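Local coordinates for alkyl hydroperoxide reductase E (Mycobacterium tuberculosis, PDB 5C04) that reduces hydrogen peroxide and organic hydroperoxides to water and alcohols as a mycoredoxin-dependent 1-Cys peroxiredoxin of the thioredoxin fold, at the interface of chains A and B. Coordinates in Å, arbitrary orientation; residue numbers count along the deposited sequence, not the author numbering. Chains: chain A/B, Putative peroxiredoxin MT2298.

Contact 1: the interface of chains A and B. Residues chain A 74, 76-77, 80; chain B 40-43, 77.
Chain A brings the first two turns of helix 75-85, and A:Pro74 just before it, against the loop 40-43 of chain B, which turns at B:Phe42 through a left-handed backbone conformation (phi 66°, psi 25°) just ahead of helix 44-55. B:Phe42 has CG anti to its carbonyl carbon, and its ring lies against A:Ile80, whose CB sits above one face toward the rim. Along that side the CG1 branch of A:Ile80 meets CD1 of B:Phe42 at 3.7 Å, while the ring's other ortho carbon, CD2, is turned toward A:Thr77. A:Pro76 crosses the side chain of B:Thr43 obliquely, its ring carbon CG 3.5 Å from the methyl CG2. The hydroxyl of B:Thr43 stands in the crowded position between N and C (chi1 62°), from which OG1 donates to B:Leu40 O at 2.8 Å, on a carbonyl lone pair; this ties the loop together and leaves CG2 to face the proline. B:Leu40 slides past A:Pro74 in the opposite direction. The two Thr77 side chains point tip to tip, and water 2 bridges their hydroxyls, 2.7 Å from each OG1. A:Thr77 OG1 also holds water 1, which reaches B:Ala41 O at 2.8 Å, so direct packing is apolar and the polar links run through water. The patch belongs to the homodimer interface and probably braces, from the partner subunit, the loop leading to the peroxidatic B:Cys46.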
ATOM      1  N   PRO A  74      -2.699  -3.131   1.173  1.00 17.84           N
ATOM      2  CA  PRO A  74      -2.762  -4.290   2.033  1.00 18.72           C
ATOM      3  C   PRO A  74      -3.815  -4.146   3.129  1.00 19.18           C
ATOM      4  O   PRO A  74      -4.294  -3.044   3.400  1.00 18.25           O
ATOM      5  CB  PRO A  74      -1.357  -4.363   2.602  1.00 18.89           C
ATOM      6  CG  PRO A  74      -0.940  -2.940   2.704  1.00 18.27           C
ATOM      7  CD  PRO A  74      -1.592  -2.230   1.542  1.00 18.21           C
ATOM      8  N   PRO A  76      -3.869  -3.911   6.445  1.00 20.02           N
ATOM      9  CA  PRO A  76      -3.802  -2.902   7.530  1.00 20.30           C
ATOM     10  C   PRO A  76      -4.187  -1.492   7.068  1.00 19.78           C
ATOM     11  O   PRO A  76      -4.763  -0.736   7.841  1.00 20.78           O
ATOM     12  CB  PRO A  76      -2.328  -2.959   7.977  1.00 20.88           C
ATOM     13  CG  PRO A  76      -1.902  -4.344   7.636  1.00 21.69           C
ATOM     14  CD  PRO A  76      -2.612  -4.677   6.337  1.00 21.06           C
ATOM     15  N   THR A  77      -3.814  -1.124   5.834  1.00 18.98           N
ATOM     16  CA  THR A  77      -4.257   0.149   5.289  1.00 18.62           C
ATOM     17  C   THR A  77      -5.771   0.230   5.231  1.00 18.10           C
ATOM     18  O   THR A  77      -6.384   1.227   5.626  1.00 18.50           O
ATOM     19  CB  THR A  77      -3.655   0.361   3.892  1.00 18.56           C
ATOM     20  OG1 THR A  77      -2.232   0.518   4.040  1.00 18.41           O
ATOM     21  CG2 THR A  77      -4.214   1.582   3.190  1.00 19.32           C
ATOM     22  N   ILE A  80      -7.628   0.492   8.790  1.00 20.97           N
ATOM     23  CA  ILE A  80      -7.664   1.842   9.343  0.70 22.41           C
ATOM     24  C   ILE A  80      -8.621   2.742   8.538  1.00 20.35           C
ATOM     25  O   ILE A  80      -9.411   3.521   9.066  1.00 20.49           O
ATOM     26  CB  ILE A  80      -6.245   2.460   9.400  0.70 24.09           C
ATOM     27  CG1 ILE A  80      -5.346   1.677  10.369  0.70 26.52           C
ATOM     28  CG2 ILE A  80      -6.321   3.937   9.752  0.70 24.73           C
ATOM     29  CD1 ILE A  80      -5.810   1.646  11.809  0.70 28.27           C
TER
ATOM     30  N   LEU B  40       5.161  -2.467   7.079  1.00 19.31           N
ATOM     31  CA  LEU B  40       3.884  -1.837   6.687  1.00 19.07           C
ATOM     32  C   LEU B  40       3.385  -0.792   7.657  1.00 18.67           C
ATOM     33  O   LEU B  40       3.280  -1.024   8.874  1.00 19.39           O
ATOM     34  CB  LEU B  40       2.772  -2.882   6.586  1.00 20.91           C
ATOM     35  CG  LEU B  40       2.736  -3.872   5.425  1.00 22.03           C
ATOM     36  CD1 LEU B  40       1.582  -4.851   5.551  1.00 24.55           C
ATOM     37  CD2 LEU B  40       2.688  -3.165   4.101  1.00 21.41           C
ATOM     38  N   ALA B  41       2.976   0.319   7.098  1.00 18.13           N
ATOM     39  CA  ALA B  41       2.236   1.328   7.855  1.00 18.29           C
ATOM     40  C   ALA B  41       1.050   0.701   8.571  1.00 19.10           C
ATOM     41  O   ALA B  41       0.414  -0.227   8.079  1.00 18.34           O
ATOM     42  CB  ALA B  41       1.730   2.406   6.901  1.00 18.29           C
ATOM     43  N   PHE B  42       0.743   1.262   9.745  1.00 19.95           N
ATOM     44  CA  PHE B  42      -0.436   0.873  10.533  1.00 22.32           C
ATOM     45  C   PHE B  42      -0.386  -0.553  11.069  1.00 24.63           C
ATOM     46  O   PHE B  42      -1.467  -1.190  11.218  1.00 27.97           O
ATOM     47  CB  PHE B  42      -1.732   1.017   9.750  1.00 22.69           C
ATOM     48  CG  PHE B  42      -1.944   2.360   9.117  1.00 23.44           C
ATOM     49  CD1 PHE B  42      -2.199   3.481   9.880  1.00 25.03           C
ATOM     50  CD2 PHE B  42      -2.004   2.466   7.732  1.00 24.94           C
ATOM     51  CE1 PHE B  42      -2.466   4.718   9.261  1.00 26.20           C
ATOM     52  CE2 PHE B  42      -2.245   3.691   7.132  1.00 25.11           C
ATOM     53  CZ  PHE B  42      -2.438   4.793   7.892  1.00 24.79           C
ATOM     54  N   THR B  43       0.808  -1.105  11.231  1.00 21.69           N
ATOM     55  CA  THR B  43       0.956  -2.369  11.936  1.00 22.74           C
ATOM     56  C   THR B  43       1.708  -2.118  13.235  1.00 22.69           C
ATOM     57  O   THR B  43       2.444  -1.160  13.366  1.00 22.96           O
ATOM     58  CB  THR B  43       1.622  -3.451  11.069  1.00 22.68           C
ATOM     59  OG1 THR B  43       2.963  -3.077  10.694  1.00 23.82           O
ATOM     60  CG2 THR B  43       0.789  -3.688   9.813  1.00 22.99           C
ATOM     61  N   THR B  77      -0.842   6.745   1.908  1.00 15.87           N
ATOM     62  CA  THR B  77      -0.823   5.935   3.120  1.00 16.01           C
ATOM     63  C   THR B  77       0.154   6.505   4.122  1.00 16.29           C
ATOM     64  O   THR B  77      -0.164   6.654   5.321  1.00 17.27           O
ATOM     65  CB  THR B  77      -0.442   4.478   2.783  1.00 16.49           C
ATOM     66  OG1 THR B  77      -1.508   3.904   2.032  1.00 17.25           O
ATOM     67  CG2 THR B  77      -0.205   3.595   4.021  1.00 17.88           C
TER
HETATM   68  O   HOH W   1      -0.140  -0.779   5.384  1.00 19.02           O
HETATM   69  O   HOH W   2      -1.236   1.228   1.603  1.00 22.34           O
HETATM   70  O   HOH W   3      -4.377  -1.481  10.681  1.00 34.41           O

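Contact 2: the interface of chains A and B. Residues chain A 40, 72, 110-114; chain B 74, 95-96.
The indole of B:Trp96 lies over the backbone of A:Gly113, whose CA stands 3.3 Å from the centroid of the five-membered ring in a CH-pi contact. At the indole edge, NE1 donates to the main-chain A:Glu110 O at 2.8 Å. The bond is somewhat bent, 147° at the hydrogen; the acceptor lies near the ring plane, but the nitrogen sits above the carbonyl plane and misses the lone-pair direction. Face packing and edge bond together probably hold the tilt and rotation of the indole on the turn 110-113. A:Glu110 is poorly ordered, so this bond and the carboxylate OE1, placed in plane at the indole edge, call for caution. B:Phe95 enters beside the tryptophan, with CZ leading toward A:Gly113 O at 3.6 Å. The CG2 methyl of A:Val72 meets this ring at its edge, in plane, and A:Ile114 crosses the phenyl at about a right angle. Behind these contacts, both aromatic side chains have CG anti to the backbone N (chi1 169° in B:Phe95 and -169° in B:Trp96), which sends neighbouring rings toward chain A. A:Gly113 has positive phi, a conformation glycine adopts readily, and its lack of a side chain lets the indole lie directly on the main chain. Within chain B, CB of B:Pro74 backs the phenyl, 3.6 Å above the plane over its centre. At the neighbouring ring carbon the same proline slides past A:Leu40, where B:Pro74 CG and A:Leu40 CD2 are 3.8 Å apart.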
ATOM      1  N   LEU A  40      -6.682   4.143  -4.646  1.00 16.56           N
ATOM      2  CA  LEU A  40      -5.925   4.188  -3.406  1.00 17.10           C
ATOM      3  C   LEU A  40      -6.729   4.671  -2.220  1.00 16.39           C
ATOM      4  O   LEU A  40      -7.369   5.734  -2.266  1.00 16.88           O
ATOM      5  CB  LEU A  40      -4.726   5.132  -3.530  1.00 18.12           C
ATOM      6  CG  LEU A  40      -3.492   4.694  -4.348  1.00 19.11           C
ATOM      7  CD1 LEU A  40      -2.484   5.846  -4.418  1.00 21.37           C
ATOM      8  CD2 LEU A  40      -2.879   3.430  -3.769  1.00 19.67           C
ATOM      9  N   VAL A  72      -5.059  -1.877  -4.540  1.00 17.04           N
ATOM     10  CA  VAL A  72      -3.735  -2.467  -4.308  1.00 18.13           C
ATOM     11  C   VAL A  72      -3.212  -2.355  -2.873  1.00 18.20           C
ATOM     12  O   VAL A  72      -2.134  -2.901  -2.594  1.00 19.25           O
ATOM     13  CB  VAL A  72      -2.687  -1.930  -5.318  1.00 18.21           C
ATOM     14  CG1 VAL A  72      -3.052  -2.299  -6.752  1.00 19.36           C
ATOM     15  CG2 VAL A  72      -2.435  -0.447  -5.132  1.00 19.07           C
ATOM     16  N   GLU A 110      -0.844   0.300 -15.534  1.00 27.60           N
ATOM     17  CA  GLU A 110       0.550  -0.154 -15.495  1.00 30.39           C
ATOM     18  C   GLU A 110       1.568   0.942 -15.208  1.00 28.80           C
ATOM     19  O   GLU A 110       2.594   0.671 -14.596  1.00 29.35           O
ATOM     20  CB  GLU A 110       0.929  -0.835 -16.830  1.00 34.58           C
ATOM     21  CG  GLU A 110       0.266  -2.183 -17.047  1.00 40.03           C
ATOM     22  CD  GLU A 110       0.869  -3.295 -16.195  1.00 43.83           C
ATOM     23  OE1 GLU A 110       1.945  -3.085 -15.579  1.00 46.13           O
ATOM     24  OE2 GLU A 110       0.256  -4.392 -16.156  1.00 49.13           O
ATOM     25  N   GLN A 111       1.300   2.163 -15.637  1.00 29.44           N
ATOM     26  CA  GLN A 111       2.202   3.282 -15.442  0.50 30.35           C
ATOM     27  C   GLN A 111       2.253   3.700 -13.963  1.00 29.10           C
ATOM     28  O   GLN A 111       3.312   3.928 -13.394  1.00 28.15           O
ATOM     29  CB  GLN A 111       1.744   4.448 -16.336  0.50 32.89           C
ATOM     30  CG  GLN A 111       1.691   4.098 -17.835  0.50 34.56           C
ATOM     31  CD  GLN A 111       0.297   3.789 -18.398  0.50 35.66           C
ATOM     32  OE1 GLN A 111      -0.600   3.292 -17.712  0.50 35.29           O
ATOM     33  NE2 GLN A 111       0.123   4.083 -19.682  0.50 37.89           N
ATOM     34  N   ALA A 112       1.078   3.798 -13.362  1.00 27.87           N
ATOM     35  CA  ALA A 112       0.954   4.303 -12.008  1.00 25.77           C
ATOM     36  C   ALA A 112       0.968   3.224 -10.916  1.00 23.81           C
ATOM     37  O   ALA A 112       1.203   3.543  -9.752  1.00 22.81           O
ATOM     38  CB  ALA A 112      -0.283   5.157 -11.896  1.00 27.27           C
ATOM     39  N   GLY A 113       0.761   1.960 -11.269  1.00 21.39           N
ATOM     40  CA  GLY A 113       0.769   0.872 -10.291  1.00 20.10           C
ATOM     41  C   GLY A 113      -0.492   0.773  -9.446  1.00 19.25           C
ATOM     42  O   GLY A 113      -0.484   0.203  -8.341  1.00 19.66           O
ATOM     43  N   ILE A 114      -1.594   1.270  -9.979  1.00 19.13           N
ATOM     44  CA  ILE A 114      -2.871   1.250  -9.287  1.00 19.27           C
ATOM     45  C   ILE A 114      -3.961   0.736 -10.216  1.00 20.08           C
ATOM     46  O   ILE A 114      -3.836   0.814 -11.437  1.00 19.74           O
ATOM     47  CB  ILE A 114      -3.251   2.671  -8.798  1.00 19.94           C
ATOM     48  CG1 ILE A 114      -3.265   3.657  -9.990  1.00 21.67           C
ATOM     49  CG2 ILE A 114      -2.350   3.116  -7.666  1.00 20.61           C
ATOM     50  CD1 ILE A 114      -3.617   5.084  -9.668  1.00 22.64           C
TER
ATOM     51  N   PRO B  74       2.323   3.506  -0.668  1.00 15.02           N
ATOM     52  CA  PRO B  74       2.343   4.714  -1.490  1.00 15.39           C
ATOM     53  C   PRO B  74       2.217   5.989  -0.626  1.00 15.47           C
ATOM     54  O   PRO B  74       1.865   5.927   0.540  1.00 16.09           O
ATOM     55  CB  PRO B  74       1.113   4.537  -2.375  1.00 16.16           C
ATOM     56  CG  PRO B  74       0.167   3.808  -1.476  1.00 15.56           C
ATOM     57  CD  PRO B  74       1.001   2.868  -0.668  1.00 15.65           C
ATOM     58  N   PHE B  95       7.070   1.713  -3.816  1.00 17.32           N
ATOM     59  CA  PHE B  95       5.705   1.275  -4.138  1.00 16.66           C
ATOM     60  C   PHE B  95       5.546   0.724  -5.555  1.00 18.25           C
ATOM     61  O   PHE B  95       4.867  -0.297  -5.753  1.00 18.33           O
ATOM     62  CB  PHE B  95       4.730   2.444  -3.913  1.00 17.02           C
ATOM     63  CG  PHE B  95       3.355   2.209  -4.451  1.00 16.69           C
ATOM     64  CD1 PHE B  95       2.474   1.413  -3.749  1.00 16.63           C
ATOM     65  CD2 PHE B  95       2.917   2.835  -5.603  1.00 17.57           C
ATOM     66  CE1 PHE B  95       1.203   1.183  -4.204  1.00 17.88           C
ATOM     67  CE2 PHE B  95       1.654   2.597  -6.105  1.00 17.70           C
ATOM     68  CZ  PHE B  95       0.788   1.785  -5.383  1.00 17.35           C
ATOM     69  N   TRP B  96       6.133   1.398  -6.535  1.00 18.66           N
ATOM     70  CA  TRP B  96       5.985   0.985  -7.954  1.00 20.00           C
ATOM     71  C   TRP B  96       7.175   1.546  -8.737  1.00 21.09           C
ATOM     72  O   TRP B  96       7.232   2.757  -8.990  1.00 23.53           O
ATOM     73  CB  TRP B  96       4.645   1.475  -8.494  1.00 21.40           C
ATOM     74  CG  TRP B  96       4.290   0.889  -9.847  1.00 21.66           C
ATOM     75  CD1 TRP B  96       4.178   1.555 -11.049  1.00 22.94           C
ATOM     76  CD2 TRP B  96       3.964  -0.468 -10.106  1.00 21.76           C
ATOM     77  NE1 TRP B  96       3.823   0.671 -12.042  1.00 22.61           N
ATOM     78  CE2 TRP B  96       3.686  -0.577 -11.492  1.00 22.04           C
ATOM     79  CE3 TRP B  96       3.878  -1.613  -9.308  1.00 21.97           C
ATOM     80  CZ2 TRP B  96       3.308  -1.785 -12.079  1.00 23.40           C
ATOM     81  CZ3 TRP B  96       3.511  -2.827  -9.907  1.00 24.59           C
ATOM     82  CH2 TRP B  96       3.243  -2.897 -11.275  1.00 23.62           C
TER

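The centres of contact 1 and contact 2 are about 16 Å apart on the same two-fold interface, and each has a twin with the chains exchanged. Leu40 and Pro74 join them: the pairing made in contact 1 by chain B's leucine and chain A's proline recurs in contact 2 with the roles reversed. Contact 1 lies nearer the dyad, its centre about 8 Å from B:Cys46, whereas contact 2 is centred about 11 Å from A:Cys46. The two patches thus bring helix starts, active-site loops and aromatic residues together along the same interface, which may be how pairing steadies both catalytic pockets.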